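PDB 3HYI: probable cell division protein WhiA from Thermotoga maritima, which is probably involved in cell division and chromosome segregation, joining a degenerate LAGLIDADG homing endonuclease domain to a DNA-binding helix-turn-helix domain. Local coordinates for residues L261-L266 and Q276-L281; A252-R257 and K268-T273. All coordinates share one frame; numbering follows the deposited sequence.

Overall arrangement
Contacts 1 and 2 lie in the C-terminal helix-turn-helix domain of WhiA, far from the middle of this elongated chain, with centres about 7 Å apart. Both are apolar, and no hydrogen bond crosses either. Their segments alternate along the sequence: 252-257, 261-266, 268-273 and 276-281. Contact 1 packs helix 263-268 on helix 274-288, and contact 2 sets the turn between those two helices beside helix 246-257. Three successive helices are thereby knitted together, and the long helix 207-238 packs against them, touching Leu263, Leu281, Arg255 and Leu256. Contact 1 is largely buried, whereas contact 2 lies at the surface, consistent with a compact DNA-binding domain.

Contact 1 of 2, residues L261-L266 and Q276-L281; sequences LSLREL and QIYSKL
Ile277 is wedged against Leu263 and Leu266 on helix 263-268, where its two branches find different partners. CG1 stands anti to the backbone N (chi1 -152°), and the extended branch beyond it carries CD1 to Leu266, 3.6 Å from Leu266 CB and also against that residue's carbonyl carbon. The other branch, CG2, presses on Leu263, 3.4 Å from Leu263 O and 4.0 Å from Leu263 CB. One isoleucine thus bridges a turn of the facing helix. Cutting Ile277 back to an alanine removes both CG2 and CD1, and the likely result is a gap facing Leu263 and Leu266. Tyr278 follows at the exposed margin. Leu263 CD1 meets its ring obliquely, 3.6 Å from Tyr278 CD1, and approaches Tyr278 CB as well. One turn on from Ile277, Leu281 CD1 meets the other methyl of the same leucine, Leu263 CD2. Leu263 therefore forks, one methyl to Tyr278 and one to Leu281. No hydrogen bond crosses the interface. The short helix begins at Ser262, its N-cap, whose OG accepts a weak bond from Glu265 N. Helix 207-238 adjoins one flank, its Gln228 touching both Leu263 and Leu281; helix 246-257 adjoins Leu266 through Val254 and Arg255, and its Asp247 forms a salt bridge with Lys280.

Contact 2 of 2, residues A252-R257 and K268-T273; sequences ALVRLR and KKLNLT
Val254 meets Leu270 across the surface of the domain, methyl against methyl, the two side chains lying alongside one another and running antiparallel. Val254 CG2 does the touching: it sits 3.9 Å from Leu270 CD2 and 4.1 Å from Leu270 CD1, so that it rests against the fork of the leucine instead of one arm. Leu270 presents that fork because its CG lies anti to the carbonyl carbon (chi1 -62°). The second methyl of the valine, CG1, reaches the aliphatic part of Lys269 at 4.3 Å from Lys269 CD; the lysine starts out toward helix 246-257, but its amino end leads away, leaving only the hydrocarbon part at the contact. A bound sodium ion lies about 4 Å from the side chain of Val254, which has no polar atom to offer it. Neither hydrogen bond nor salt bridge joins the segments, and the area buried is modest.

What positions Leu270 is the way helix 263-268 ends. Asn271, with a positive phi of 52°, is the C-prime residue of a Schellman motif: Leu272 N turns back to the carbonyl of the residue before Lys268, and Asn271 N makes a weak bond to Lys268 O. The chain then runs to Thr273, at the N-cap position of helix 274-288, which donates its backbone N-H to Gln276 OE1. Within 252-257, Arg255 ties down the chain that follows its helix, NH2 bonding to the carbonyls of Asn258 and Leu261, while NH1 bonds to Gln228 OE1 of helix 207-238. Helix 263-268 with its Schellman ending, a short turn and the start of helix 274-288, braced by helix 246-257, are what a tri-helical helix-turn-helix domain is built from, in keeping with the DNA-binding motif predicted here.

Contact 1 of 2, residues L261-L266 and Q276-L281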
loop_
_atom_site.group_PDB
_atom_site.type_symbol
_atom_site.label_atom_id
_atom_site.label_comp_id
_atom_site.label_asym_id
_atom_site.label_seq_id
_atom_site.Cartn_x
_atom_site.Cartn_y
_atom_site.Cartn_z
ATOM N N LEU A 261 39.792 -9.379 -12.979
ATOM C CA LEU A 261 38.465 -9.399 -13.591
ATOM C C LEU A 261 37.521 -10.352 -12.875
ATOM O O LEU A 261 37.937 -11.370 -12.330
ATOM C CB LEU A 261 38.546 -9.807 -15.063
ATOM C CG LEU A 261 39.368 -8.915 -15.992
ATOM C CD1 LEU A 261 39.215 -9.393 -17.427
ATOM C CD2 LEU A 261 38.947 -7.453 -15.882
ATOM N N SER A 262 36.240 -10.009 -12.890
ATOM C CA SER A 262 35.199 -10.904 -12.416
ATOM C C SER A 262 35.067 -12.085 -13.375
ATOM O O SER A 262 35.493 -12.007 -14.532
ATOM C CB SER A 262 33.868 -10.160 -12.339
ATOM O OG SER A 262 33.464 -9.729 -13.626
ATOM N N LEU A 263 34.470 -13.171 -12.894
ATOM C CA LEU A 263 34.243 -14.357 -13.721
ATOM C C LEU A 263 33.394 -14.033 -14.952
ATOM O O LEU A 263 33.632 -14.570 -16.032
ATOM C CB LEU A 263 33.573 -15.465 -12.903
ATOM C CG LEU A 263 34.397 -16.059 -11.756
ATOM C CD1 LEU A 263 33.543 -17.000 -10.921
ATOM C CD2 LEU A 263 35.629 -16.773 -12.289
ATOM N N ARG A 264 32.408 -13.155 -14.775
ATOM C CA ARG A 264 31.572 -12.669 -15.877
ATOM C C ARG A 264 32.427 -12.060 -16.987
ATOM O O ARG A 264 32.254 -12.385 -18.162
ATOM C CB ARG A 264 30.591 -11.614 -15.359
ATOM C CG ARG A 264 29.623 -11.047 -16.410
ATOM C CD ARG A 264 28.265 -11.717 -16.337
ATOM N NE ARG A 264 27.638 -11.496 -15.034
ATOM C CZ ARG A 264 26.599 -12.178 -14.554
ATOM N NH1 ARG A 264 26.030 -13.150 -15.261
ATOM N NH2 ARG A 264 26.125 -11.886 -13.348
ATOM N N GLU A 265 33.345 -11.180 -16.601
ATOM C CA GLU A 265 34.183 -10.468 -17.561
ATOM C C GLU A 265 35.237 -11.383 -18.196
ATOM O O GLU A 265 35.532 -11.257 -19.383
ATOM C CB GLU A 265 34.836 -9.245 -16.899
ATOM C CG GLU A 265 35.098 -8.077 -17.846
ATOM C CD GLU A 265 33.839 -7.568 -18.539
ATOM O OE1 GLU A 265 32.721 -7.794 -18.022
ATOM O OE2 GLU A 265 33.967 -6.936 -19.610
ATOM N N LEU A 266 35.796 -12.299 -17.407
ATOM C CA LEU A 266 36.656 -13.356 -17.948
ATOM C C LEU A 266 35.917 -14.192 -18.991
ATOM O O LEU A 266 36.486 -14.563 -20.020
ATOM C CB LEU A 266 37.144 -14.295 -16.840
ATOM C CG LEU A 266 38.361 -13.927 -15.999
ATOM C CD1 LEU A 266 38.753 -15.145 -15.173
ATOM C CD2 LEU A 266 39.530 -13.465 -16.860
ATOM N N GLN A 276 29.690 -21.126 -16.949
ATOM C CA GLN A 276 30.539 -21.967 -17.793
ATOM C C GLN A 276 32.011 -21.815 -17.469
ATOM O O GLN A 276 32.730 -22.809 -17.363
ATOM C CB GLN A 276 30.351 -21.619 -19.260
ATOM C CG GLN A 276 28.995 -21.965 -19.788
ATOM C CD GLN A 276 28.861 -21.621 -21.246
ATOM O OE1 GLN A 276 29.043 -20.474 -21.644
ATOM N NE2 GLN A 276 28.544 -22.621 -22.060
ATOM N N ILE A 277 32.463 -20.570 -17.332
ATOM C CA ILE A 277 33.864 -20.322 -17.028
ATOM C C ILE A 277 34.167 -20.756 -15.595
ATOM O O ILE A 277 35.291 -21.143 -15.273
ATOM C CB ILE A 277 34.281 -18.849 -17.257
ATOM C CG1 ILE A 277 35.773 -18.786 -17.601
ATOM C CG2 ILE A 277 33.992 -17.988 -16.038
ATOM C CD1 ILE A 277 36.212 -17.487 -18.241
ATOM N N TYR A 278 33.144 -20.716 -14.749
ATOM C CA TYR A 278 33.294 -21.118 -13.368
ATOM C C TYR A 278 33.420 -22.641 -13.211
ATOM O O TYR A 278 34.205 -23.111 -12.386
ATOM C CB TYR A 278 32.128 -20.586 -12.548
ATOM C CG TYR A 278 32.209 -21.018 -11.126
ATOM C CD1 TYR A 278 33.213 -20.531 -10.298
ATOM C CD2 TYR A 278 31.316 -21.947 -10.613
ATOM C CE1 TYR A 278 33.313 -20.941 -8.985
ATOM C CE2 TYR A 278 31.401 -22.365 -9.300
ATOM C CZ TYR A 278 32.401 -21.859 -8.490
ATOM O OH TYR A 278 32.489 -22.272 -7.182
ATOM N N SER A 279 32.650 -23.399 -13.996
ATOM C CA SER A 279 32.730 -24.861 -13.985
ATOM C C SER A 279 34.111 -25.319 -14.441
ATOM O O SER A 279 34.671 -26.273 -13.902
ATOM C CB SER A 279 31.662 -25.468 -14.898
ATOM O OG SER A 279 30.360 -25.099 -14.477
ATOM N N LYS A 280 34.650 -24.629 -15.441
ATOM C CA LYS A 280 35.971 -24.945 -15.973
ATOM C C LYS A 280 37.085 -24.637 -14.986
ATOM O O LYS A 280 38.061 -25.386 -14.890
ATOM C CB LYS A 280 36.211 -24.184 -17.270
ATOM C CG LYS A 280 35.509 -24.810 -18.435
ATOM C CD LYS A 280 35.610 -23.935 -19.657
ATOM C CE LYS A 280 34.373 -24.073 -20.514
ATOM N NZ LYS A 280 34.207 -25.468 -21.015
ATOM N N LEU A 281 36.942 -23.528 -14.267
ATOM C CA LEU A 281 37.874 -23.176 -13.203
ATOM C C LEU A 281 37.855 -24.207 -12.070
ATOM O O LEU A 281 38.900 -24.509 -11.494
ATOM C CB LEU A 281 37.571 -21.775 -12.660
ATOM C CG LEU A 281 38.044 -20.630 -13.560
ATOM C CD1 LEU A 281 37.347 -19.329 -13.194
ATOM C CD2 LEU A 281 39.563 -20.476 -13.484
#

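Contact 2 of 2, residues A252-R257 and K268-T273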
loop_
_atom_site.group_PDB
_atom_site.type_symbol
_atom_site.label_atom_id
_atom_site.label_comp_id
_atom_site.label_asym_id
_atom_site.label_seq_id
_atom_site.Cartn_x
_atom_site.Cartn_y
_atom_site.Cartn_z
ATOM N N ALA A 252 42.607 -21.020 -18.241
ATOM C CA ALA A 252 43.762 -20.837 -17.358
ATOM C C ALA A 252 44.586 -19.620 -17.766
ATOM O O ALA A 252 44.992 -18.831 -16.916
ATOM C CB ALA A 252 44.635 -22.086 -17.355
ATOM N N LEU A 253 44.823 -19.474 -19.069
ATOM C CA LEU A 253 45.568 -18.331 -19.601
ATOM C C LEU A 253 44.857 -16.997 -19.355
ATOM O O LEU A 253 45.474 -16.038 -18.896
ATOM C CB LEU A 253 45.821 -18.505 -21.103
ATOM C CG LEU A 253 46.827 -19.581 -21.522
ATOM C CD1 LEU A 253 46.899 -19.665 -23.036
ATOM C CD2 LEU A 253 48.203 -19.310 -20.935
ATOM N N VAL A 254 43.565 -16.943 -19.665
ATOM C CA VAL A 254 42.778 -15.717 -19.504
ATOM C C VAL A 254 42.710 -15.260 -18.040
ATOM O O VAL A 254 42.830 -14.069 -17.757
ATOM C CB VAL A 254 41.350 -15.875 -20.100
ATOM C CG1 VAL A 254 40.396 -14.849 -19.524
ATOM C CG2 VAL A 254 41.398 -15.752 -21.617
ATOM N N ARG A 255 42.531 -16.206 -17.120
ATOM C CA ARG A 255 42.568 -15.903 -15.687
ATOM C C ARG A 255 43.934 -15.343 -15.276
ATOM O O ARG A 255 44.013 -14.341 -14.570
ATOM C CB ARG A 255 42.254 -17.157 -14.863
ATOM C CG ARG A 255 42.421 -17.007 -13.344
ATOM C CD ARG A 255 41.213 -16.359 -12.675
ATOM N NE ARG A 255 41.160 -14.910 -12.848
ATOM C CZ ARG A 255 40.202 -14.121 -12.366
ATOM N NH1 ARG A 255 39.181 -14.618 -11.676
ATOM N NH2 ARG A 255 40.262 -12.818 -12.583
ATOM N N LEU A 256 44.999 -16.002 -15.724
ATOM C CA LEU A 256 46.362 -15.644 -15.329
ATOM C C LEU A 256 46.773 -14.285 -15.895
ATOM O O LEU A 256 47.499 -13.529 -15.246
ATOM C CB LEU A 256 47.352 -16.728 -15.783
ATOM C CG LEU A 256 48.631 -16.877 -14.960
ATOM C CD1 LEU A 256 48.300 -17.323 -13.539
ATOM C CD2 LEU A 256 49.578 -17.865 -15.619
ATOM N N ARG A 257 46.296 -13.979 -17.099
ATOM C CA ARG A 257 46.596 -12.708 -17.752
ATOM C C ARG A 257 45.671 -11.583 -17.287
ATOM O O ARG A 257 45.999 -10.405 -17.446
ATOM C CB ARG A 257 46.520 -12.864 -19.274
ATOM C CG ARG A 257 47.614 -13.760 -19.847
ATOM C CD ARG A 257 47.521 -13.883 -21.361
ATOM N NE ARG A 257 48.463 -14.873 -21.882
ATOM N N LYS A 268 33.324 -13.294 -20.898
ATOM C CA LYS A 268 33.114 -12.498 -22.107
ATOM C C LYS A 268 34.291 -12.634 -23.083
ATOM O O LYS A 268 34.094 -12.672 -24.296
ATOM C CB LYS A 268 32.894 -11.023 -21.745
ATOM C CG LYS A 268 32.042 -10.262 -22.741
ATOM C CD LYS A 268 31.824 -8.818 -22.304
ATOM N N LYS A 269 35.505 -12.729 -22.542
ATOM C CA LYS A 269 36.714 -12.854 -23.357
ATOM C C LYS A 269 36.836 -14.181 -24.118
ATOM O O LYS A 269 37.636 -14.278 -25.049
ATOM C CB LYS A 269 37.963 -12.634 -22.496
ATOM C CG LYS A 269 38.092 -11.214 -21.962
ATOM C CD LYS A 269 39.333 -11.043 -21.107
ATOM C CE LYS A 269 39.559 -9.584 -20.743
ATOM N NZ LYS A 269 40.088 -8.787 -21.881
ATOM N N LEU A 270 36.056 -15.190 -23.727
ATOM C CA LEU A 270 36.054 -16.490 -24.407
ATOM C C LEU A 270 34.658 -16.901 -24.911
ATOM O O LEU A 270 34.428 -18.076 -25.197
ATOM C CB LEU A 270 36.595 -17.572 -23.459
ATOM C CG LEU A 270 38.042 -17.431 -22.968
ATOM C CD1 LEU A 270 38.326 -18.450 -21.877
ATOM C CD2 LEU A 270 39.038 -17.584 -24.117
ATOM N N ASN A 271 33.741 -15.939 -25.037
ATOM C CA ASN A 271 32.336 -16.228 -25.378
ATOM C C ASN A 271 31.715 -17.296 -24.462
ATOM O O ASN A 271 30.958 -18.157 -24.914
ATOM C CB ASN A 271 32.195 -16.634 -26.861
ATOM C CG ASN A 271 32.157 -15.436 -27.809
ATOM O OD1 ASN A 271 31.881 -14.306 -27.403
ATOM N ND2 ASN A 271 32.417 -15.692 -29.089
ATOM N N LEU A 272 32.048 -17.229 -23.175
ATOM C CA LEU A 272 31.502 -18.138 -22.168
ATOM C C LEU A 272 30.708 -17.342 -21.143
ATOM O O LEU A 272 31.038 -16.193 -20.847
ATOM C CB LEU A 272 32.624 -18.888 -21.443
ATOM C CG LEU A 272 33.492 -19.868 -22.234
ATOM C CD1 LEU A 272 34.541 -20.475 -21.317
ATOM C CD2 LEU A 272 32.651 -20.959 -22.886
ATOM N N THR A 273 29.668 -17.957 -20.591
ATOM C CA THR A 273 28.925 -17.349 -19.490
ATOM C C THR A 273 29.711 -17.506 -18.190
ATOM O O THR A 273 30.659 -18.296 -18.113
ATOM C CB THR A 273 27.525 -17.973 -19.320
ATOM O OG1 THR A 273 27.649 -19.341 -18.917
ATOM C CG2 THR A 273 26.729 -17.888 -20.623
#